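Local coordinates for protein 3-isopropylmalate dehydratase small subunit (Campylobacter jejuni, PDB 3Q3W) that forms the small subunit of isopropylmalate isomerase, which interconverts 2-isopropylmalate and 3-isopropylmalate through 2-isopropylmaleate, at residues 133-138 against 157-162. Numbering follows the deposited sequence.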
# COMPACT_ATOMS: atom_id res chain seq x y z
N GLU A 133 13.98 7.09 -6.96
CA GLU A 133 14.09 8.49 -6.59
C GLU A 133 13.21 8.83 -5.41
O GLU A 133 13.64 9.52 -4.51
CB GLU A 133 13.72 9.34 -7.81
CG GLU A 133 13.52 10.83 -7.61
CD GLU A 133 13.37 11.58 -8.95
OE1 GLU A 133 13.05 10.96 -9.97
OE2 GLU A 133 13.57 12.81 -8.99
N ILE A 134 11.95 8.42 -5.46
CA ILE A 134 11.00 8.61 -4.32
C ILE A 134 11.53 8.07 -3.00
O ILE A 134 11.58 8.80 -2.05
CB ILE A 134 9.63 7.99 -4.63
CG1 ILE A 134 8.87 8.91 -5.58
CG2 ILE A 134 8.80 7.79 -3.40
CD1 ILE A 134 7.79 8.22 -6.32
N VAL A 135 11.95 6.81 -3.00
CA VAL A 135 12.46 6.14 -1.86
C VAL A 135 13.64 6.89 -1.28
O VAL A 135 13.62 7.21 -0.09
CB VAL A 135 12.90 4.73 -2.19
CG1 VAL A 135 13.74 4.15 -1.00
CG2 VAL A 135 11.68 3.85 -2.48
N ASP A 136 14.60 7.28 -2.14
CA ASP A 136 15.79 7.96 -1.66
C ASP A 136 15.43 9.23 -0.94
O ASP A 136 15.87 9.51 0.17
CB ASP A 136 16.75 8.32 -2.78
CG ASP A 136 17.96 9.04 -2.25
OD1 ASP A 136 18.09 10.26 -2.47
OD2 ASP A 136 18.73 8.37 -1.54
N GLU A 137 14.59 10.03 -1.56
CA GLU A 137 14.21 11.28 -0.95
C GLU A 137 13.38 11.06 0.34
O GLU A 137 13.53 11.80 1.30
CB GLU A 137 13.43 12.07 -1.98
CG GLU A 137 12.76 13.34 -1.49
CD GLU A 137 13.71 14.45 -1.21
OE1 GLU A 137 14.77 14.51 -1.87
OE2 GLU A 137 13.39 15.29 -0.33
N LEU A 138 12.48 10.07 0.31
CA LEU A 138 11.55 9.85 1.42
C LEU A 138 12.31 9.48 2.69
O LEU A 138 11.99 9.91 3.80
CB LEU A 138 10.55 8.75 1.05
CG LEU A 138 9.33 8.53 1.95
CD1 LEU A 138 8.58 9.83 2.28
CD2 LEU A 138 8.44 7.54 1.22
N PHE A 157 5.38 14.94 -4.61
CA PHE A 157 6.30 14.79 -3.48
C PHE A 157 7.34 15.91 -3.52
O PHE A 157 8.20 15.94 -4.43
CB PHE A 157 7.00 13.44 -3.53
CG PHE A 157 7.84 13.13 -2.31
CD1 PHE A 157 7.45 13.56 -1.03
CD2 PHE A 157 9.00 12.39 -2.43
CE1 PHE A 157 8.20 13.28 0.06
CE2 PHE A 157 9.75 12.08 -1.33
CZ PHE A 157 9.35 12.54 -0.07
N LYS A 158 7.25 16.81 -2.55
CA LYS A 158 8.10 17.99 -2.51
C LYS A 158 7.66 18.80 -3.71
O LYS A 158 6.45 19.01 -3.87
CB LYS A 158 9.60 17.61 -2.54
CG LYS A 158 10.04 16.71 -1.41
CD LYS A 158 9.72 17.37 -0.10
CE LYS A 158 10.50 16.81 1.06
NZ LYS A 158 9.51 16.66 2.15
N ASP A 159 8.61 19.20 -4.57
CA ASP A 159 8.31 19.91 -5.81
C ASP A 159 8.27 19.03 -7.08
O ASP A 159 8.06 19.55 -8.19
CB ASP A 159 9.33 21.03 -6.01
CG ASP A 159 9.03 22.26 -5.17
OD1 ASP A 159 9.37 23.39 -5.62
OD2 ASP A 159 8.47 22.11 -4.06
N LYS A 160 8.45 17.71 -6.92
CA LYS A 160 8.43 16.76 -8.03
C LYS A 160 7.07 16.14 -8.29
O LYS A 160 6.34 15.84 -7.37
CB LYS A 160 9.40 15.63 -7.79
CG LYS A 160 10.77 16.07 -7.46
CD LYS A 160 11.65 14.87 -7.18
CE LYS A 160 13.10 15.32 -7.04
NZ LYS A 160 13.84 14.31 -6.24
N ILE A 161 6.74 15.93 -9.57
CA ILE A 161 5.43 15.45 -9.99
C ILE A 161 5.62 14.24 -10.87
O ILE A 161 6.42 14.25 -11.78
CB ILE A 161 4.63 16.51 -10.78
CG1 ILE A 161 4.53 17.82 -10.00
CG2 ILE A 161 3.25 16.00 -11.08
CD1 ILE A 161 3.84 18.96 -10.78
N PHE A 162 4.87 13.18 -10.59
CA PHE A 162 4.93 11.98 -11.37
C PHE A 162 3.53 11.75 -11.88
O PHE A 162 2.55 12.08 -11.18
CB PHE A 162 5.38 10.83 -10.49
CG PHE A 162 6.65 11.11 -9.75
CD1 PHE A 162 7.87 10.66 -10.25
CD2 PHE A 162 6.64 11.88 -8.58
CE1 PHE A 162 9.06 10.92 -9.57
CE2 PHE A 162 7.82 12.15 -7.89
CZ PHE A 162 9.04 11.68 -8.38
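Phe157 thrusts its ring at one side of helix 128-140, where Glu137 and Leu138 receive it. Its CG lies anti to the backbone N (chi1 -172°), which carries the ring across to the helix. CG of Glu137 comes within 3.3 Å of Phe157 CE2, while Leu138 CD1 meets Phe157 CZ at 3.7 Å, its side chain crossing the phenylalanine at about a right angle. CG of Lys158 lies over one face of the Phe157 ring, 4.0 Å above its plane, so the aliphatic part of a lysine covers the aromatic group. Beyond that, Lys158 bends at chi2 and again at chi4, and its NZ hydrogen-bonds to Ser141 OG, while Glu137 OE2 lies against its CE.

Ile134 lies alongside Phe162, the two side chains running in opposite senses. The CG1-CD1 arm of this beta-branched residue lays its terminal methyl squarely over the ring, CD1 4.2 Å from the centroid, a CH-pi contact that suits an apolar, buried position. Leu126 touches both residues, and Val77 of strand 73-78 lies against Ile134, continuing the apolar layer between helix and sheet.

Nearer solvent, two extended chains reach toward each other: Lys160 NZ and Glu133 OE2 form a salt bridge of 3.1 Å whose hydrogen bond is weak. The other oxygen, OE1, approaches the edge of the Phe162 ring near its plane, with the carboxylate and ring planes 86° apart, nearly perpendicular. Glu137 OE1 lies 4.5 Å from Lys160 NZ, too far for a second salt bridge.

Phe157 to Lys160 form a type II' turn, which closes the hairpin of strands 154-157 and 160-163 at the sheet's edge. Aromatic rings thus seal the hairpin to the helix, while charged chains border them; the acidic pair probably draws the lysine ammonium by electrostatics more than by precise bonding.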